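PDB 1OCS: sorting nexin-3 from Saccharomyces cerevisiae, which binds phosphatidylinositol 3-phosphate and helps retrieve late Golgi membrane proteins from the prevacuolar compartment through their cytosolic tails. Local coordinates for residues Glu33-Glu39 with Ile62-Leu68; Asp84-Phe88 with Phe154-Phe160; Val106-Pro110 with Trp134-Val138. All coordinates share one frame; numbering follows the deposited sequence.

Interaction 1 (Glu33-Glu39 with Ile62-Leu68)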
loop_
_atom_site.group_PDB
_atom_site.type_symbol
_atom_site.label_atom_id
_atom_site.label_comp_id
_atom_site.label_asym_id
_atom_site.label_seq_id
_atom_site.Cartn_x
_atom_site.Cartn_y
_atom_site.Cartn_z
ATOM N N GLU A 33 -19.703 14.450 1.877
ATOM C CA GLU A 33 -18.410 14.715 1.252
ATOM C C GLU A 33 -17.576 13.447 1.120
ATOM O O GLU A 33 -17.688 12.532 1.935
ATOM C CB GLU A 33 -17.630 15.745 2.073
ATOM C CG GLU A 33 -18.180 17.169 1.987
ATOM C CD GLU A 33 -17.533 18.099 2.996
ATOM O OE1 GLU A 33 -17.030 19.169 2.595
ATOM O OE2 GLU A 33 -17.531 17.755 4.197
ATOM N N ASN A 34 -16.746 13.398 0.083
ATOM C CA ASN A 34 -15.868 12.258 -0.145
ATOM C C ASN A 34 -14.855 12.191 0.988
ATOM O O ASN A 34 -14.502 13.214 1.582
ATOM C CB ASN A 34 -15.102 12.416 -1.460
ATOM C CG ASN A 34 -15.970 12.193 -2.681
ATOM O OD1 ASN A 34 -15.635 12.641 -3.775
ATOM N ND2 ASN A 34 -17.077 11.484 -2.505
ATOM N N PHE A 35 -14.393 10.985 1.286
ATOM C CA PHE A 35 -13.393 10.797 2.322
ATOM C C PHE A 35 -12.698 9.468 2.091
ATOM O O PHE A 35 -13.259 8.554 1.481
ATOM C CB PHE A 35 -14.033 10.807 3.721
ATOM C CG PHE A 35 -14.724 9.515 4.091
ATOM C CD1 PHE A 35 -14.010 8.462 4.659
ATOM C CD2 PHE A 35 -16.086 9.346 3.853
ATOM C CE1 PHE A 35 -14.645 7.255 4.986
ATOM C CE2 PHE A 35 -16.728 8.148 4.174
ATOM C CZ PHE A 35 -16.006 7.101 4.741
ATOM N N LEU A 36 -11.465 9.383 2.565
ATOM C CA LEU A 36 -10.691 8.159 2.482
ATOM C C LEU A 36 -9.757 8.154 3.677
ATOM O O LEU A 36 -8.972 9.085 3.875
ATOM C CB LEU A 36 -9.887 8.072 1.175
ATOM C CG LEU A 36 -9.124 6.740 1.022
ATOM C CD1 LEU A 36 -8.988 6.361 -0.455
ATOM C CD2 LEU A 36 -7.751 6.856 1.686
ATOM N N GLU A 37 -9.877 7.114 4.490
ATOM C CA GLU A 37 -9.038 6.940 5.663
ATOM C C GLU A 37 -8.181 5.724 5.347
ATOM O O GLU A 37 -8.676 4.737 4.806
ATOM C CB GLU A 37 -9.896 6.637 6.897
ATOM C CG GLU A 37 -10.961 7.682 7.192
ATOM C CD GLU A 37 -12.089 7.132 8.044
ATOM O OE1 GLU A 37 -13.068 7.867 8.276
ATOM O OE2 GLU A 37 -11.997 5.962 8.478
ATOM N N ILE A 38 -6.897 5.784 5.665
ATOM C CA ILE A 38 -6.054 4.634 5.403
ATOM C C ILE A 38 -4.872 4.597 6.341
ATOM O O ILE A 38 -4.321 5.635 6.731
ATOM C CB ILE A 38 -5.559 4.608 3.938
ATOM C CG1 ILE A 38 -4.948 3.238 3.629
ATOM C CG2 ILE A 38 -4.545 5.721 3.699
ATOM C CD1 ILE A 38 -4.871 2.928 2.138
ATOM N N GLU A 39 -4.495 3.381 6.712
ATOM C CA GLU A 39 -3.379 3.174 7.608
ATOM C C GLU A 39 -2.682 1.861 7.282
ATOM O O GLU A 39 -3.317 0.895 6.855
ATOM C CB GLU A 39 -3.877 3.155 9.058
ATOM C CG GLU A 39 -2.799 2.843 10.085
ATOM C CD GLU A 39 -3.318 2.889 11.517
ATOM O OE1 GLU A 39 -2.521 2.626 12.448
ATOM O OE2 GLU A 39 -4.518 3.190 11.707
ATOM N N ILE A 62 -3.150 -3.243 5.452
ATOM C CA ILE A 62 -3.626 -1.946 5.016
ATOM C C ILE A 62 -5.117 -1.946 5.344
ATOM O O ILE A 62 -5.852 -2.843 4.930
ATOM C CB ILE A 62 -3.466 -1.730 3.497
ATOM C CG1 ILE A 62 -1.988 -1.804 3.096
ATOM C CG2 ILE A 62 -4.030 -0.358 3.114
ATOM C CD1 ILE A 62 -1.747 -1.548 1.617
ATOM N N ILE A 63 -5.554 -0.970 6.127
ATOM C CA ILE A 63 -6.964 -0.864 6.464
ATOM C C ILE A 63 -7.428 0.466 5.892
ATOM O O ILE A 63 -6.819 1.510 6.140
ATOM C CB ILE A 63 -7.207 -0.923 7.994
ATOM C CG1 ILE A 63 -8.693 -0.691 8.281
ATOM C CG2 ILE A 63 -6.324 0.078 8.716
ATOM C CD1 ILE A 63 -9.039 -0.617 9.758
ATOM N N CYS A 64 -8.503 0.417 5.111
ATOM C CA CYS A 64 -9.034 1.601 4.456
ATOM C C CYS A 64 -10.555 1.691 4.552
ATOM O O CYS A 64 -11.254 0.681 4.467
ATOM C CB CYS A 64 -8.607 1.581 2.978
ATOM S SG CYS A 64 -9.220 2.940 1.934
ATOM N N ARG A 65 -11.053 2.908 4.751
ATOM C CA ARG A 65 -12.490 3.178 4.805
ATOM C C ARG A 65 -12.708 4.323 3.842
ATOM O O ARG A 65 -11.972 5.306 3.874
ATOM C CB ARG A 65 -12.942 3.633 6.191
ATOM C CG ARG A 65 -13.303 2.526 7.149
ATOM C CD ARG A 65 -14.497 2.968 8.002
ATOM N NE ARG A 65 -14.328 4.336 8.493
ATOM C CZ ARG A 65 -15.219 4.980 9.239
ATOM N NH1 ARG A 65 -14.979 6.227 9.636
ATOM N NH2 ARG A 65 -16.347 4.377 9.594
ATOM N N THR A 66 -13.717 4.221 2.990
ATOM C CA THR A 66 -13.948 5.290 2.036
ATOM C C THR A 66 -15.357 5.244 1.468
ATOM O O THR A 66 -16.059 4.242 1.617
ATOM C CB THR A 66 -12.933 5.189 0.864
ATOM O OG1 THR A 66 -13.054 6.333 0.014
ATOM C CG2 THR A 66 -13.203 3.934 0.034
ATOM N N ASN A 67 -15.768 6.343 0.839
ATOM C CA ASN A 67 -17.067 6.413 0.180
ATOM C C ASN A 67 -16.848 6.930 -1.250
ATOM O O ASN A 67 -17.796 7.323 -1.931
ATOM C CB ASN A 67 -18.028 7.333 0.947
ATOM C CG ASN A 67 -17.631 8.792 0.869
ATOM O OD1 ASN A 67 -16.505 9.125 0.492
ATOM N ND2 ASN A 67 -18.555 9.676 1.242
ATOM N N LEU A 68 -15.589 6.929 -1.699
ATOM C CA LEU A 68 -15.246 7.383 -3.054
ATOM C C LEU A 68 -15.930 6.516 -4.113
ATOM O O LEU A 68 -15.922 5.287 -4.026
ATOM C CB LEU A 68 -13.728 7.352 -3.262
ATOM C CG LEU A 68 -12.921 8.435 -2.537
ATOM C CD1 LEU A 68 -11.427 8.116 -2.604
ATOM C CD2 LEU A 68 -13.213 9.791 -3.173
#
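Glu37 and Arg65 lie side by side and point the same way from neighbouring strands, a hydrogen-bonded pair in the first antiparallel hairpin of the PX-domain sheet (strands 36-46 and 57-66). The arginine takes hold of the carboxylate side-on: NE reaches Glu37 OE2 at 2.8 Å, close to the guanidinium plane, while NH1 bonds to OE1 on its syn lone pair. A bend in the arginine at chi2 and chi3 turns the guanidinium back to this partner, with the two flat groups 40° apart. On the opposite face of the sheet, Leu36, Ile38, Cys64 and Thr66 alternate with this pair. There Ile38 CD1 packs 3.5 Å from Ile62 CG2, and the side chains of Leu36 and Leu68 cross at about a right angle, their CD1 atoms 3.7 Å apart. Helices 121-139 and 149-156 cover this side, bringing Met135, Ala139 and Ile155 against Ile38.

Just past the end of strand 57-66, Asn67 ties down the chain that leads into strand 36-46. Its CG sits between its own backbone N and carbonyl carbon (chi1 69°), which carries the amide toward segment 33-39: OD1 accepts from Phe35 N at 2.9 Å, and ND2 donates to Glu33 O from above the carbonyl plane. The amide also runs along the CD2-CE2 side of the Phe35 ring, whose face lies over the backbone of Thr66 and Asn67. Thr66 OG1 serves both segments, accepting from Leu68 N in an ST turn and donating to Phe35 O at 2.7 Å, in the carbonyl plane.

Interaction 2 (Asp84-Phe88 with Phe154-Phe160); sequences DFEFF and FIEAEKF. With GOL (glycerol), chain B.
This is a buried aromatic contact in which helix 82-89, just after the third strand, meets the last turn of helix 149-156 and the C-terminal tail. Phe88 and Phe154 form an offset stack, planes 6° apart and centroids separated by 4.0 Å, each ring lying partly over the other's CB. With CG anti to the backbone N in both, the side chains reach across and overlap at their bases, CG over CG. The far edge of Phe154 then points its CZ at the face of Phe85, 3.7 Å from CD1, in a T-shaped pair with planes at 74°. Phe160 adds a further ring: its face covers Phe154 CD1, and its CE2 comes 3.4 Å from Phe87 CD2 at that ring's edge. Arg80 makes a cation-pi contact with Phe154.

Beyond the rings, toward Asp84, the contact turns polar. Asp84 OD2 accepts from Arg81 N and, at 3.0 Å, from O2 of a glycerol probably left by crystallisation; the O3 of that glycerol takes the N-H of Phe160 at 3.1 Å. The Phe85-Phe88-Phe154 cluster belongs to the core of the PX domain; Asp84, at its polar end, lies close to the phosphoinositide-binding Arg81 and Ser83.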
loop_
_atom_site.group_PDB
_atom_site.type_symbol
_atom_site.label_atom_id
_atom_site.label_comp_id
_atom_site.label_asym_id
_atom_site.label_seq_id
_atom_site.Cartn_x
_atom_site.Cartn_y
_atom_site.Cartn_z
ATOM N N ASP A 84 5.093 -5.762 -2.713
ATOM C CA ASP A 84 3.815 -5.431 -3.339
ATOM C C ASP A 84 3.718 -3.912 -3.495
ATOM O O ASP A 84 3.191 -3.418 -4.491
ATOM C CB ASP A 84 2.631 -5.946 -2.507
ATOM C CG ASP A 84 2.509 -7.465 -2.533
ATOM O OD1 ASP A 84 2.710 -8.072 -3.608
ATOM O OD2 ASP A 84 2.200 -8.049 -1.480
ATOM N N PHE A 85 4.215 -3.177 -2.500
ATOM C CA PHE A 85 4.210 -1.718 -2.552
ATOM C C PHE A 85 5.119 -1.261 -3.697
ATOM O O PHE A 85 4.804 -0.305 -4.414
ATOM C CB PHE A 85 4.726 -1.126 -1.230
ATOM C CG PHE A 85 3.703 -1.109 -0.122
ATOM C CD1 PHE A 85 2.894 0.009 0.078
ATOM C CD2 PHE A 85 3.563 -2.197 0.734
ATOM C CE1 PHE A 85 1.960 0.045 1.120
ATOM C CE2 PHE A 85 2.629 -2.169 1.781
ATOM C CZ PHE A 85 1.829 -1.046 1.971
ATOM N N GLU A 86 6.250 -1.944 -3.861
ATOM C CA GLU A 86 7.186 -1.598 -4.926
ATOM C C GLU A 86 6.539 -1.809 -6.288
ATOM O O GLU A 86 6.692 -0.991 -7.194
ATOM C CB GLU A 86 8.458 -2.445 -4.834
ATOM C CG GLU A 86 9.391 -2.048 -3.703
ATOM C CD GLU A 86 10.634 -2.928 -3.644
ATOM O OE1 GLU A 86 10.497 -4.163 -3.491
ATOM O OE2 GLU A 86 11.747 -2.378 -3.751
ATOM N N PHE A 87 5.832 -2.922 -6.433
ATOM C CA PHE A 87 5.157 -3.219 -7.685
ATOM C C PHE A 87 4.045 -2.196 -7.903
ATOM O O PHE A 87 3.846 -1.715 -9.014
ATOM C CB PHE A 87 4.565 -4.628 -7.651
ATOM C CG PHE A 87 3.952 -5.052 -8.951
ATOM C CD1 PHE A 87 4.724 -5.121 -10.106
ATOM C CD2 PHE A 87 2.602 -5.373 -9.027
ATOM C CE1 PHE A 87 4.156 -5.504 -11.320
ATOM C CE2 PHE A 87 2.025 -5.758 -10.239
ATOM C CZ PHE A 87 2.804 -5.823 -11.385
ATOM N N PHE A 88 3.329 -1.862 -6.833
ATOM C CA PHE A 88 2.241 -0.888 -6.905
ATOM C C PHE A 88 2.748 0.476 -7.377
ATOM O O PHE A 88 2.117 1.115 -8.222
ATOM C CB PHE A 88 1.565 -0.754 -5.531
ATOM C CG PHE A 88 0.610 0.408 -5.424
ATOM C CD1 PHE A 88 -0.484 0.516 -6.275
ATOM C CD2 PHE A 88 0.799 1.388 -4.453
ATOM C CE1 PHE A 88 -1.381 1.583 -6.162
ATOM C CE2 PHE A 88 -0.089 2.457 -4.330
ATOM C CZ PHE A 88 -1.184 2.552 -5.189
ATOM N N PHE A 154 -5.094 -2.047 -5.484
ATOM C CA PHE A 154 -4.064 -2.254 -4.465
ATOM C C PHE A 154 -4.657 -2.275 -3.063
ATOM O O PHE A 154 -4.179 -2.990 -2.178
ATOM C CB PHE A 154 -3.014 -1.150 -4.531
ATOM C CG PHE A 154 -1.869 -1.348 -3.572
ATOM C CD1 PHE A 154 -0.972 -2.402 -3.750
ATOM C CD2 PHE A 154 -1.685 -0.484 -2.493
ATOM C CE1 PHE A 154 0.092 -2.592 -2.867
ATOM C CE2 PHE A 154 -0.625 -0.668 -1.604
ATOM C CZ PHE A 154 0.267 -1.725 -1.793
ATOM N N ILE A 155 -5.697 -1.475 -2.867
ATOM C CA ILE A 155 -6.363 -1.381 -1.574
ATOM C C ILE A 155 -7.422 -2.466 -1.346
ATOM O O ILE A 155 -7.552 -2.981 -0.239
ATOM C CB ILE A 155 -7.033 0.012 -1.424
ATOM C CG1 ILE A 155 -5.952 1.083 -1.240
ATOM C CG2 ILE A 155 -8.036 0.008 -0.262
ATOM C CD1 ILE A 155 -6.471 2.507 -1.330
ATOM N N GLU A 156 -8.158 -2.818 -2.398
ATOM C CA GLU A 156 -9.247 -3.789 -2.295
ATOM C C GLU A 156 -8.985 -5.277 -2.522
ATOM O O GLU A 156 -9.532 -6.114 -1.807
ATOM C CB GLU A 156 -10.391 -3.378 -3.229
ATOM C CG GLU A 156 -11.101 -2.093 -2.839
ATOM C CD GLU A 156 -12.302 -1.800 -3.726
ATOM O OE1 GLU A 156 -13.134 -0.957 -3.339
ATOM O OE2 GLU A 156 -12.415 -2.411 -4.812
ATOM N N ALA A 157 -8.179 -5.613 -3.522
ATOM C CA ALA A 157 -7.925 -7.016 -3.842
ATOM C C ALA A 157 -7.307 -7.818 -2.708
ATOM O O ALA A 157 -6.426 -7.336 -1.995
ATOM C CB ALA A 157 -7.042 -7.111 -5.085
ATOM N N GLU A 158 -7.773 -9.049 -2.532
ATOM C CA GLU A 158 -7.215 -9.896 -1.488
ATOM C C GLU A 158 -5.750 -10.123 -1.845
ATOM O O GLU A 158 -4.871 -10.073 -0.988
ATOM C CB GLU A 158 -7.939 -11.239 -1.419
ATOM C CG GLU A 158 -7.332 -12.180 -0.396
ATOM C CD GLU A 158 -8.052 -13.508 -0.311
ATOM O OE1 GLU A 158 -7.580 -14.382 0.446
ATOM O OE2 GLU A 158 -9.084 -13.677 -0.997
ATOM N N LYS A 159 -5.501 -10.367 -3.127
ATOM C CA LYS A 159 -4.150 -10.584 -3.621
ATOM C C LYS A 159 -3.876 -9.593 -4.747
ATOM O O LYS A 159 -4.581 -9.576 -5.757
ATOM C CB LYS A 159 -3.999 -12.020 -4.135
ATOM C CG LYS A 159 -2.589 -12.370 -4.579
ATOM C CD LYS A 159 -2.464 -13.841 -4.956
ATOM C CE LYS A 159 -1.030 -14.189 -5.322
ATOM N NZ LYS A 159 -0.088 -13.825 -4.220
ATOM N N PHE A 160 -2.860 -8.756 -4.570
ATOM C CA PHE A 160 -2.518 -7.772 -5.589
ATOM C C PHE A 160 -1.640 -8.413 -6.658
ATOM O O PHE A 160 -0.552 -8.901 -6.364
ATOM C CB PHE A 160 -1.782 -6.591 -4.954
ATOM C CG PHE A 160 -1.441 -5.499 -5.925
ATOM C CD1 PHE A 160 -2.445 -4.833 -6.623
ATOM C CD2 PHE A 160 -0.114 -5.132 -6.143
ATOM C CE1 PHE A 160 -2.136 -3.817 -7.526
ATOM C CE2 PHE A 160 0.207 -4.117 -7.043
ATOM C CZ PHE A 160 -0.804 -3.458 -7.736
HETATM C C1 GOL B . 0.261 -10.980 0.415
HETATM O O1 GOL B . 1.172 -10.978 1.744
HETATM C C2 GOL B . 0.704 -10.680 -0.877
HETATM O O2 GOL B . 2.002 -10.980 -1.035
HETATM C C3 GOL B . -0.201 -10.216 -1.521
HETATM O O3 GOL B . -1.615 -9.695 -1.908
HETATM O O HOH W 1 0.728 -9.716 -4.448
#

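Interaction 3 (Val106-Pro110 with Trp134-Val138); sequences VPHLP and WMQSV
The irregular chain 106-110 runs past one turn of helix 121-139, its CA atoms coming no nearer than 6.8 Å (Leu109 CA to Trp134 CA). The indole of Trp134 fills the space between them. With CG anti to the backbone N (chi1 -171°), it extends out from the helix, and NE1 donates to Pro107 O at 3.0 Å in an almost perfectly straight bond (179°). The oxygen lies in the indole plane, yet the donor stands 62° above the carbonyl plane; Arg89 NE also bonds to this oxygen. Leu109 CD2 sits over the six-membered ring, 3.7 Å from its centroid, and Val138 CG2 from the next helical turn covers the opposite face. The Pro110 ring crosses the indole at about a right angle, its CD 3.7 Å from Trp134 CD1. Pro107-His108-Leu109-Pro110 fits the PxxP motif of the proline-rich loop of PX domains, and Lys112, which binds the phosphoinositide, follows. At the benzo end Val106 CG1 touches CZ2 at 3.9 Å. A leucine in place of Trp134 would probably leave Pro107 O without its indole donor and open a gap between Leu109 and Val138. Pro107 reaches further along the helix, its CG lying 4.1 Å from Ser137 OG.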
loop_
_atom_site.group_PDB
_atom_site.type_symbol
_atom_site.label_atom_id
_atom_site.label_comp_id
_atom_site.label_asym_id
_atom_site.label_seq_id
_atom_site.Cartn_x
_atom_site.Cartn_y
_atom_site.Cartn_z
ATOM N N VAL A 106 4.976 10.946 -7.857
ATOM C CA VAL A 106 4.804 9.996 -6.771
ATOM C C VAL A 106 6.080 9.933 -5.949
ATOM O O VAL A 106 7.166 9.706 -6.490
ATOM C CB VAL A 106 4.490 8.586 -7.310
ATOM C CG1 VAL A 106 4.316 7.606 -6.144
ATOM C CG2 VAL A 106 3.244 8.630 -8.174
ATOM N N PRO A 107 5.965 10.129 -4.629
ATOM C CA PRO A 107 7.109 10.098 -3.713
ATOM C C PRO A 107 7.842 8.764 -3.733
ATOM O O PRO A 107 7.259 7.730 -4.065
ATOM C CB PRO A 107 6.472 10.341 -2.343
ATOM C CG PRO A 107 5.237 11.102 -2.659
ATOM C CD PRO A 107 4.721 10.424 -3.901
ATOM N N HIS A 108 9.119 8.798 -3.362
ATOM C CA HIS A 108 9.934 7.591 -3.274
ATOM C C HIS A 108 9.310 6.704 -2.203
ATOM O O HIS A 108 8.750 7.214 -1.231
ATOM C CB HIS A 108 11.357 7.928 -2.806
ATOM C CG HIS A 108 12.232 8.530 -3.861
ATOM N ND1 HIS A 108 13.441 9.124 -3.567
ATOM C CD2 HIS A 108 12.102 8.589 -5.206
ATOM C CE1 HIS A 108 14.018 9.523 -4.686
ATOM N NE2 HIS A 108 13.227 9.211 -5.695
ATOM N N LEU A 109 9.409 5.387 -2.370
ATOM C CA LEU A 109 8.900 4.464 -1.362
ATOM C C LEU A 109 9.959 4.499 -0.270
ATOM O O LEU A 109 11.143 4.393 -0.561
ATOM C CB LEU A 109 8.825 3.035 -1.899
ATOM C CG LEU A 109 7.495 2.297 -2.045
ATOM C CD1 LEU A 109 7.818 0.807 -2.140
ATOM C CD2 LEU A 109 6.560 2.557 -0.867
ATOM N N PRO A 110 9.555 4.655 0.996
ATOM C CA PRO A 110 10.546 4.691 2.076
ATOM C C PRO A 110 11.073 3.293 2.373
ATOM O O PRO A 110 10.510 2.304 1.911
ATOM C CB PRO A 110 9.755 5.250 3.263
ATOM C CG PRO A 110 8.592 5.972 2.617
ATOM C CD PRO A 110 8.228 5.050 1.494
ATOM N N TRP A 134 3.591 7.074 3.490
ATOM C CA TRP A 134 3.580 7.029 2.029
ATOM C C TRP A 134 2.172 6.750 1.498
ATOM O O TRP A 134 1.692 7.429 0.589
ATOM C CB TRP A 134 4.528 5.931 1.535
ATOM C CG TRP A 134 4.765 5.937 0.047
ATOM C CD1 TRP A 134 5.643 6.725 -0.638
ATOM C CD2 TRP A 134 4.121 5.110 -0.931
ATOM N NE1 TRP A 134 5.591 6.438 -1.981
ATOM C CE2 TRP A 134 4.665 5.451 -2.190
ATOM C CE3 TRP A 134 3.135 4.111 -0.867
ATOM C CZ2 TRP A 134 4.260 4.829 -3.380
ATOM C CZ3 TRP A 134 2.731 3.493 -2.049
ATOM C CH2 TRP A 134 3.297 3.855 -3.291
ATOM N N MET A 135 1.516 5.747 2.073
ATOM C CA MET A 135 0.179 5.364 1.639
ATOM C C MET A 135 -0.846 6.478 1.839
ATOM O O MET A 135 -1.694 6.701 0.977
ATOM C CB MET A 135 -0.265 4.100 2.380
ATOM C CG MET A 135 -1.276 3.255 1.633
ATOM S SD MET A 135 -0.711 2.771 -0.026
ATOM C CE MET A 135 -2.205 3.018 -0.944
ATOM N N GLN A 136 -0.772 7.182 2.969
ATOM C CA GLN A 136 -1.717 8.266 3.233
ATOM C C GLN A 136 -1.479 9.410 2.255
ATOM O O GLN A 136 -2.415 10.096 1.841
ATOM C CB GLN A 136 -1.576 8.766 4.676
ATOM C CG GLN A 136 -1.820 7.675 5.718
ATOM C CD GLN A 136 -1.834 8.197 7.140
ATOM O OE1 GLN A 136 -1.279 9.257 7.434
ATOM N NE2 GLN A 136 -2.457 7.444 8.038
ATOM N N SER A 137 -0.220 9.600 1.875
ATOM C CA SER A 137 0.151 10.645 0.933
ATOM C C SER A 137 -0.364 10.309 -0.469
ATOM O O SER A 137 -0.946 11.152 -1.157
ATOM C CB SER A 137 1.674 10.795 0.913
ATOM O OG SER A 137 2.080 11.735 -0.055
ATOM N N VAL A 138 -0.155 9.068 -0.889
ATOM C CA VAL A 138 -0.599 8.635 -2.205
ATOM C C VAL A 138 -2.120 8.494 -2.302
ATOM O O VAL A 138 -2.735 9.050 -3.211
ATOM C CB VAL A 138 0.069 7.298 -2.594
ATOM C CG1 VAL A 138 -0.592 6.716 -3.843
ATOM C CG2 VAL A 138 1.567 7.533 -2.838
#

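The three contacts border one hydrophobic core between sheet and helices, interaction 1 through the Ile38-Cys64 face of its strands. Ile62 joins interaction 1 to interaction 2, its CD1 lying 3.5 Å from Phe154 CE2 and 3.6 Å from Phe85 CZ. Interactions 2 and 3 meet where Phe88 CD2 comes 3.7 Å from Trp134 CH2 and Leu109 CD1 packs on the backbone of helix 82-89. Met135 SD, 3.8 Å from Phe154 CE2, ties helix 121-139 to interaction 2, and Gln136 NE2 probably bonds to Ile38 O at 2.9 Å. The phosphoinositide-binding residues lie round this core: Arg81 about 4 Å from Asp84, Lys112 about 4 Å from His108, and Arg127 about 7 Å from Pro110, all between side chains.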